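Local structure of lipid transferase CIDEC (Mus musculus, 4IKG) at residues D41-G52 with T68-W79; V10-I21 with N31-L39. The protein transfers triacylglycerols between lipid droplets and promotes droplet fusion in white adipocytes, with its CIDE-N domain, the part in this structure, involved in homodimerization. All coordinates share one frame; numbering follows the deposited sequence. Where two conformers were deposited one is given.

Interaction 1. Residues D41-G52 with T68-W79; sequences DKPFSLVLEEDG and TMFMVLLAGAKW. Unlike the reference sequence in segment 68-79: A75 (reference Lys), A77 (reference Gln).
F44 and S45 both turn their backbone N-H to the carbonyl of L73, a classic beta bulge at the start of an antiparallel strand pair. F44 N lies 2.8 Å and S45 N 3.1 Å from L73 O, both donors in its carbonyl plane. In return L73 N gives its hydrogen to S45 O at 2.7 Å. V47 and M71 form the next hydrogen-bonded pair, with the bond from M71 N to V47 O weak, and E49 N closes the series on M69 O at 3.1 Å. A water accepts a weak bond from E50 N and donates to that same M69 O. The N-to-C directions of strands 45-48 and 69-73 make 144°, antiparallel with a marked twist.

In this CIDE-N domain, a member of the ubiquitin clan, strand 69-73 is the central strand of a beta-grasp sheet, and L46 and V72 face helix 26-36. L46 carries its CG anti to the backbone N (chi1 -177°), which sets CD2 3.6 Å from F70 CD1, oblique to the ring; V47 O lies at the ring's edge. P43 CB leans on V72 CB, and A75, a lysine in the reference sequence, lays its CB against F44 CB. On the other face, V47 and M71 lie side by side, with V47 CG1 3.7 Å from M71 CB, and L73 CD2 crosses to V47 CB. The aliphatic part of E49 packs over M69, CG to CG at 3.5 Å, while its carboxylate is paired with R15.

The indole of W79 has the turn over one face. G52 CA makes a CH-pi contact 3.5 Å from the centroid of its five-membered ring, 15° off the normal. The placement of the outer, six-membered ring is doubtful.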
# COMPACT_ATOMS: atom_id res chain seq x y z
N ASP A 41 6.95 9.56 7.95
CA ASP A 41 7.76 8.40 8.32
C ASP A 41 7.33 7.18 7.51
O ASP A 41 6.18 7.08 7.09
CB ASP A 41 7.69 8.14 9.83
CG ASP A 41 6.28 8.29 10.38
OD1 ASP A 41 5.46 8.98 9.75
OD2 ASP A 41 6.01 7.72 11.47
N LYS A 42 8.27 6.27 7.29
CA LYS A 42 8.03 5.11 6.44
C LYS A 42 6.93 4.21 6.98
O LYS A 42 6.94 3.85 8.16
CB LYS A 42 9.33 4.32 6.23
CG LYS A 42 9.17 3.10 5.34
CD LYS A 42 10.43 2.82 4.54
CE LYS A 42 11.62 2.52 5.43
NZ LYS A 42 12.85 2.26 4.64
N PRO A 43 5.97 3.85 6.12
CA PRO A 43 4.86 2.96 6.50
C PRO A 43 5.39 1.58 6.90
O PRO A 43 6.43 1.16 6.40
CB PRO A 43 4.03 2.86 5.22
CG PRO A 43 4.43 4.03 4.40
CD PRO A 43 5.86 4.29 4.72
N PHE A 44 4.67 0.89 7.78
CA PHE A 44 5.13 -0.40 8.29
C PHE A 44 4.31 -1.57 7.75
O PHE A 44 4.80 -2.70 7.72
CB PHE A 44 5.10 -0.39 9.83
CG PHE A 44 5.68 -1.64 10.45
CD1 PHE A 44 4.88 -2.50 11.18
CD2 PHE A 44 7.02 -1.94 10.31
CE1 PHE A 44 5.41 -3.65 11.75
CE2 PHE A 44 7.56 -3.08 10.88
CZ PHE A 44 6.75 -3.93 11.60
N SER A 45 3.08 -1.29 7.33
CA SER A 45 2.20 -2.36 6.87
C SER A 45 1.38 -1.94 5.65
O SER A 45 0.92 -0.80 5.56
CB SER A 45 1.27 -2.80 8.00
OG SER A 45 0.45 -3.89 7.59
N LEU A 46 1.22 -2.87 4.71
CA LEU A 46 0.35 -2.64 3.57
C LEU A 46 -0.98 -3.34 3.81
O LEU A 46 -1.00 -4.52 4.19
CB LEU A 46 0.99 -3.15 2.28
CG LEU A 46 0.16 -2.87 1.02
CD1 LEU A 46 -0.04 -1.37 0.84
CD2 LEU A 46 0.79 -3.48 -0.21
N VAL A 47 -2.08 -2.63 3.59
CA VAL A 47 -3.38 -3.19 3.91
C VAL A 47 -4.36 -2.99 2.75
O VAL A 47 -4.13 -2.17 1.87
CB VAL A 47 -3.93 -2.57 5.22
CG1 VAL A 47 -5.06 -1.57 4.94
CG2 VAL A 47 -4.38 -3.66 6.17
N LEU A 48 -5.44 -3.77 2.73
CA LEU A 48 -6.49 -3.57 1.73
C LEU A 48 -7.43 -2.44 2.16
O LEU A 48 -7.88 -2.40 3.31
CB LEU A 48 -7.27 -4.86 1.48
CG LEU A 48 -6.52 -5.99 0.77
CD1 LEU A 48 -7.49 -7.10 0.37
CD2 LEU A 48 -5.78 -5.47 -0.45
N GLU A 49 -7.72 -1.51 1.25
CA GLU A 49 -8.59 -0.37 1.53
C GLU A 49 -10.03 -0.83 1.74
O GLU A 49 -10.83 -0.13 2.37
CB GLU A 49 -8.52 0.66 0.39
CG GLU A 49 -9.85 0.95 -0.33
CD GLU A 49 -10.67 2.03 0.36
OE1 GLU A 49 -10.08 3.01 0.86
OE2 GLU A 49 -11.92 1.91 0.40
N GLU A 50 -10.36 -2.00 1.21
CA GLU A 50 -11.73 -2.49 1.25
C GLU A 50 -12.16 -2.91 2.65
O GLU A 50 -13.26 -2.58 3.09
CB GLU A 50 -11.91 -3.65 0.27
CG GLU A 50 -13.32 -4.21 0.26
CD GLU A 50 -13.48 -5.35 -0.73
OE1 GLU A 50 -14.48 -6.10 -0.62
OE2 GLU A 50 -12.60 -5.51 -1.60
N ASP A 51 -11.29 -3.63 3.36
CA ASP A 51 -11.64 -4.16 4.67
C ASP A 51 -10.48 -4.24 5.65
O ASP A 51 -10.62 -4.81 6.74
CB ASP A 51 -12.30 -5.54 4.52
CG ASP A 51 -11.57 -6.42 3.53
OD1 ASP A 51 -10.33 -6.33 3.45
OD2 ASP A 51 -12.24 -7.20 2.82
N GLY A 52 -9.33 -3.68 5.28
CA GLY A 52 -8.17 -3.70 6.15
C GLY A 52 -7.49 -5.06 6.22
O GLY A 52 -6.87 -5.40 7.23
N THR A 68 -6.71 -3.37 -7.58
CA THR A 68 -6.83 -3.40 -6.12
C THR A 68 -6.38 -2.09 -5.49
O THR A 68 -5.26 -1.62 -5.73
CB THR A 68 -6.00 -4.55 -5.51
OG1 THR A 68 -6.49 -5.81 -5.99
CG2 THR A 68 -6.08 -4.52 -3.99
N MET A 69 -7.25 -1.49 -4.68
CA MET A 69 -6.91 -0.27 -3.97
C MET A 69 -6.26 -0.59 -2.63
O MET A 69 -6.88 -1.22 -1.77
CB MET A 69 -8.16 0.60 -3.76
CG MET A 69 -7.88 1.93 -3.08
SD MET A 69 -6.84 3.03 -4.07
CE MET A 69 -7.88 3.28 -5.50
N PHE A 70 -5.02 -0.17 -2.47
CA PHE A 70 -4.30 -0.42 -1.22
C PHE A 70 -4.45 0.72 -0.23
O PHE A 70 -5.07 1.75 -0.52
CB PHE A 70 -2.81 -0.67 -1.49
CG PHE A 70 -2.55 -1.92 -2.28
CD1 PHE A 70 -2.47 -3.15 -1.64
CD2 PHE A 70 -2.38 -1.87 -3.65
CE1 PHE A 70 -2.23 -4.30 -2.37
CE2 PHE A 70 -2.14 -3.02 -4.38
CZ PHE A 70 -2.06 -4.24 -3.73
N MET A 71 -3.86 0.53 0.95
CA MET A 71 -3.88 1.53 2.00
C MET A 71 -2.69 1.29 2.92
O MET A 71 -2.58 0.24 3.55
CB MET A 71 -5.19 1.45 2.79
CG MET A 71 -5.33 2.51 3.86
SD MET A 71 -7.04 3.04 4.08
CE MET A 71 -7.07 3.34 5.85
N VAL A 72 -1.77 2.24 2.99
CA VAL A 72 -0.59 2.01 3.79
C VAL A 72 -0.87 2.35 5.21
O VAL A 72 -1.53 3.34 5.49
CB VAL A 72 0.60 2.88 3.42
CG1 VAL A 72 1.29 2.36 2.20
CG2 VAL A 72 0.18 4.32 3.27
N LEU A 73 -0.35 1.54 6.09
CA LEU A 73 -0.40 1.89 7.49
C LEU A 73 0.98 2.24 7.98
O LEU A 73 1.94 1.49 7.86
CB LEU A 73 -0.96 0.75 8.31
CG LEU A 73 -2.43 0.82 8.63
CD1 LEU A 73 -3.23 1.87 7.88
CD2 LEU A 73 -2.96 -0.55 8.36
N LEU A 74 1.05 3.40 8.55
CA LEU A 74 2.30 3.95 8.98
C LEU A 74 2.52 3.64 10.43
O LEU A 74 1.94 4.28 11.29
CB LEU A 74 2.29 5.48 8.78
CG LEU A 74 1.04 6.34 9.07
CD1 LEU A 74 0.80 7.45 8.07
CD2 LEU A 74 -0.27 5.63 9.40
N ALA A 75 3.35 2.64 10.69
CA ALA A 75 4.35 2.67 11.73
C ALA A 75 3.80 3.19 13.07
O ALA A 75 4.15 4.27 13.52
CB ALA A 75 5.57 3.44 11.26
N GLY A 76 2.88 2.43 13.63
CA GLY A 76 1.96 2.88 14.65
C GLY A 76 0.79 1.91 14.58
O GLY A 76 0.98 0.68 14.62
N ALA A 77 -0.41 2.48 14.51
CA ALA A 77 -1.68 1.76 14.47
C ALA A 77 -2.43 1.61 13.13
O ALA A 77 -2.06 2.14 12.12
CB ALA A 77 -2.63 2.31 15.52
N LYS A 78 -3.55 0.93 13.26
CA LYS A 78 -4.30 0.18 12.29
C LYS A 78 -5.28 0.91 11.35
O LYS A 78 -5.40 2.12 11.36
CB LYS A 78 -5.09 -0.85 13.08
CG LYS A 78 -5.76 -0.27 14.32
CD LYS A 78 -6.31 1.13 14.09
CE LYS A 78 -7.24 1.56 15.20
NZ LYS A 78 -6.95 0.87 16.49
N TRP A 79 -5.94 0.10 10.51
CA TRP A 79 -6.92 0.52 9.48
C TRP A 79 -8.20 1.10 10.06
O TRP A 79 -8.68 0.66 11.08
CB TRP A 79 -7.22 -0.68 8.50
CG TRP A 79 -8.68 -0.89 8.08
CD1 TRP A 79 -9.63 -1.53 8.79
CD2 TRP A 79 -9.32 -0.39 6.92
NE1 TRP A 79 -10.82 -1.49 8.14
CE2 TRP A 79 -10.65 -0.80 6.97
CE3 TRP A 79 -8.89 0.33 5.84
CZ2 TRP A 79 -11.55 -0.48 6.00
CZ3 TRP A 79 -9.78 0.64 4.87
CH2 TRP A 79 -11.09 0.23 4.95
O HOH W 1 -9.22 -2.86 -1.45

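Interaction 2. Residues V10-I21 with N31-L39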
# COMPACT_ATOMS: atom_id res chain seq x y z
N VAL A 10 -2.57 3.08 -4.47
CA VAL A 10 -2.35 3.30 -3.04
C VAL A 10 -3.07 4.55 -2.53
O VAL A 10 -2.91 5.64 -3.07
CB VAL A 10 -0.85 3.40 -2.72
CG1 VAL A 10 -0.63 3.54 -1.22
CG2 VAL A 10 -0.12 2.18 -3.25
N SER A 11 -3.88 4.37 -1.49
CA SER A 11 -4.62 5.48 -0.89
C SER A 11 -4.09 5.81 0.50
O SER A 11 -3.36 5.02 1.10
CB SER A 11 -6.11 5.13 -0.81
OG SER A 11 -6.84 6.15 -0.14
N THR A 12 -4.47 6.98 1.00
CA THR A 12 -4.09 7.39 2.35
C THR A 12 -5.22 7.06 3.32
O THR A 12 -6.36 6.84 2.91
CB THR A 12 -3.76 8.89 2.42
OG1 THR A 12 -4.85 9.65 1.88
CG2 THR A 12 -2.50 9.19 1.63
N ALA A 13 -4.90 7.04 4.61
CA ALA A 13 -5.86 6.65 5.65
C ALA A 13 -7.12 7.52 5.67
O ALA A 13 -8.20 7.05 6.04
CB ALA A 13 -5.19 6.64 7.01
N ASP A 14 -6.98 8.77 5.27
CA ASP A 14 -8.11 9.71 5.27
C ASP A 14 -8.84 9.74 3.93
O ASP A 14 -9.68 10.61 3.69
CB ASP A 14 -7.62 11.11 5.64
CG ASP A 14 -6.26 11.43 5.04
OD1 ASP A 14 -5.49 10.49 4.77
OD2 ASP A 14 -5.96 12.63 4.85
N ARG A 15 -8.52 8.77 3.06
CA ARG A 15 -9.05 8.70 1.70
C ARG A 15 -8.86 10.01 0.95
O ARG A 15 -9.71 10.40 0.14
CB ARG A 15 -10.53 8.31 1.69
CG ARG A 15 -10.78 6.83 1.59
CD ARG A 15 -10.43 6.12 2.89
NE ARG A 15 -11.12 4.84 2.96
CZ ARG A 15 -11.10 4.03 4.01
NH1 ARG A 15 -10.41 4.35 5.10
NH2 ARG A 15 -11.77 2.88 3.97
N LYS A 16 -7.75 10.69 1.23
CA LYS A 16 -7.48 11.99 0.65
C LYS A 16 -6.91 11.87 -0.76
O LYS A 16 -7.55 12.29 -1.73
CB LYS A 16 -6.50 12.77 1.54
CG LYS A 16 -6.48 14.27 1.28
CD LYS A 16 -5.22 14.93 1.84
CE LYS A 16 -5.47 15.64 3.16
NZ LYS A 16 -4.28 16.44 3.59
N VAL A 17 -5.72 11.28 -0.87
CA VAL A 17 -5.06 11.13 -2.15
C VAL A 17 -4.84 9.66 -2.53
O VAL A 17 -4.41 8.85 -1.71
CB VAL A 17 -3.73 11.95 -2.21
CG1 VAL A 17 -3.41 12.56 -0.85
CG2 VAL A 17 -2.57 11.10 -2.71
N ARG A 18 -5.19 9.33 -3.78
CA ARG A 18 -4.95 8.00 -4.32
C ARG A 18 -3.96 8.12 -5.47
O ARG A 18 -4.13 8.94 -6.37
CB ARG A 18 -6.25 7.38 -4.82
CG ARG A 18 -7.23 7.03 -3.71
CD ARG A 18 -8.66 7.11 -4.20
NE ARG A 18 -8.94 8.40 -4.84
CZ ARG A 18 -9.21 9.52 -4.18
NH1 ARG A 18 -9.25 9.51 -2.85
NH2 ARG A 18 -9.44 10.64 -4.84
N LYS A 19 -2.92 7.30 -5.44
CA LYS A 19 -1.86 7.39 -6.44
C LYS A 19 -1.45 6.05 -7.03
O LYS A 19 -1.45 5.03 -6.33
CB LYS A 19 -0.65 8.11 -5.84
CG LYS A 19 0.20 8.86 -6.85
CD LYS A 19 1.18 9.80 -6.16
CE LYS A 19 0.48 11.05 -5.64
NZ LYS A 19 1.46 12.04 -5.10
N GLY A 20 -1.09 6.06 -8.31
CA GLY A 20 -0.65 4.87 -9.00
C GLY A 20 0.85 4.69 -8.90
O GLY A 20 1.62 5.60 -9.25
N ILE A 21 1.28 3.53 -8.42
CA ILE A 21 2.69 3.25 -8.22
C ILE A 21 3.07 1.89 -8.79
O ILE A 21 2.45 0.88 -8.46
CB ILE A 21 3.05 3.27 -6.72
CG1 ILE A 21 2.68 4.61 -6.09
CG2 ILE A 21 4.54 2.98 -6.53
CD1 ILE A 21 2.83 4.64 -4.59
N ASN A 31 9.01 0.70 0.21
CA ASN A 31 10.12 1.64 0.08
C ASN A 31 9.70 2.92 -0.65
O ASN A 31 10.03 4.02 -0.23
CB ASN A 31 11.32 0.98 -0.63
CG ASN A 31 12.03 -0.05 0.23
OD1 ASN A 31 11.98 0.01 1.46
ND2 ASN A 31 12.71 -0.99 -0.41
N LYS A 32 8.93 2.75 -1.72
CA LYS A 32 8.56 3.85 -2.62
C LYS A 32 7.49 4.80 -2.07
O LYS A 32 7.62 6.02 -2.16
CB LYS A 32 8.10 3.30 -3.97
CG LYS A 32 8.94 3.77 -5.14
CD LYS A 32 9.56 2.60 -5.88
CE LYS A 32 8.92 2.41 -7.24
NZ LYS A 32 9.55 1.29 -7.98
N VAL A 33 6.44 4.21 -1.50
CA VAL A 33 5.25 4.95 -1.07
C VAL A 33 5.53 6.11 -0.10
O VAL A 33 4.81 7.11 -0.11
CB VAL A 33 4.15 3.99 -0.53
CG1 VAL A 33 4.70 3.10 0.58
CG2 VAL A 33 2.91 4.77 -0.07
N GLN A 34 6.57 6.00 0.72
CA GLN A 34 6.91 7.07 1.66
C GLN A 34 7.24 8.37 0.94
O GLN A 34 6.71 9.43 1.27
CB GLN A 34 8.08 6.68 2.58
CG GLN A 34 8.47 7.77 3.58
CD GLN A 34 9.77 7.48 4.31
OE1 GLN A 34 10.61 6.71 3.84
NE2 GLN A 34 9.94 8.10 5.47
N ASP A 35 8.13 8.29 -0.05
CA ASP A 35 8.53 9.46 -0.82
C ASP A 35 7.57 9.77 -1.97
O ASP A 35 7.56 10.88 -2.49
CB ASP A 35 9.96 9.31 -1.35
CG ASP A 35 11.01 9.74 -0.34
OD1 ASP A 35 10.72 10.66 0.45
OD2 ASP A 35 12.11 9.15 -0.34
N ILE A 36 6.76 8.79 -2.36
CA ILE A 36 5.77 9.05 -3.41
C ILE A 36 4.53 9.79 -2.87
O ILE A 36 4.03 10.72 -3.52
CB ILE A 36 5.37 7.76 -4.17
CG1 ILE A 36 6.56 7.25 -5.00
CG2 ILE A 36 4.18 8.01 -5.08
CD1 ILE A 36 6.21 6.16 -5.99
N LEU A 37 4.07 9.41 -1.68
CA LEU A 37 2.86 9.98 -1.08
C LEU A 37 3.13 11.11 -0.09
O LEU A 37 2.22 11.53 0.63
CB LEU A 37 2.06 8.89 -0.37
CG LEU A 37 1.21 7.96 -1.23
CD1 LEU A 37 0.25 7.16 -0.37
CD2 LEU A 37 0.46 8.77 -2.27
N LYS A 38 4.37 11.60 -0.05
CA LYS A 38 4.80 12.59 0.94
C LYS A 38 4.49 12.14 2.37
O LYS A 38 3.66 12.74 3.05
CB LYS A 38 4.17 13.96 0.68
CG LYS A 38 4.91 14.85 -0.31
CD LYS A 38 4.35 16.27 -0.27
CE LYS A 38 5.36 17.29 -0.79
NZ LYS A 38 6.67 17.15 -0.10
N LEU A 39 5.16 11.08 2.83
CA LEU A 39 4.92 10.55 4.17
C LEU A 39 6.04 10.91 5.15
O LEU A 39 7.22 10.74 4.85
CB LEU A 39 4.69 9.04 4.13
CG LEU A 39 3.37 8.68 3.45
CD1 LEU A 39 3.13 7.18 3.47
CD2 LEU A 39 2.22 9.42 4.11
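No flat side-chain group takes part where L37 meets V10, V17 and K19; the guanidinium groups lie off to one side, at the hairpin turn. That of R15 has A13 O at its edge, in plane; its NE forms a salt bridge with E49, and NH1 hydrogen-bonds to K80 O. The contact itself joins the first beta-hairpin of the beta-grasp fold to the end of helix 26-36, the helix of the ubiquitin-like beta-beta-alpha unit; its last stretch, 31-36, runs at 134° to strand 18-21.

L37, the first residue past the helix, is buried and rests on the helix-facing side of the hairpin, spanning it with its two methyls. Its CG sits beside the backbone N (chi1 -78°), and from there CD1 reaches V10 CG1 at 3.8 Å, with T12 CG2 also near. CD2 turns to the returning arm of the hairpin, 3.8 Å from V17 CG2 and equally far from K19 CB; both of these side chains slide past the leucine in the opposite direction. V33, one helical turn earlier, crosses V10 at about a right angle, CG2 to CG1 at 3.9 Å.

Farther along the second strand, I21 and I36 meet tip to tip. I21 CG2 touches I36 CD1 at 3.6 Å, and I21 CD1 packs on I36 CG2.

The turn is tied down by its own polar groups. T12 OG1 accepts from K16 N and, weakly, from V17 N, and donates to D14 OD1, which it meets 53° out of the carboxylate plane. T12 O takes both S11 OG and R15 N.

K19 lays its aliphatic chain over I36, CD to CG2 at 3.7 Å, then bends at chi3 and ends with NZ 3.3 Å from I36 O, a weak hydrogen bond near the helix end.

How the interactions relate
Interaction 2 closes before interaction 1 opens along the chain, yet the two meet in one sheet, their centres about 10 Å apart. Strands 7-11 and 69-73 are neighbours there: S11 N probably donates to F70 O at 3.0 Å, and V72 touches both V10 and V33, so the two apolar clusters merge beneath helix 26-36. On the face of the sheet turned away from that helix, beside M71, R15 NE of the hairpin turn lies 3.0 Å from E49 OE1, a salt bridge joining the turns of the two contacts. P43 and K42, which follow the helix, pack back on V33 and Q34. Interaction 2 lies on the helix-covered face, while V47, M71 and L73 of interaction 1 point to the opposite one.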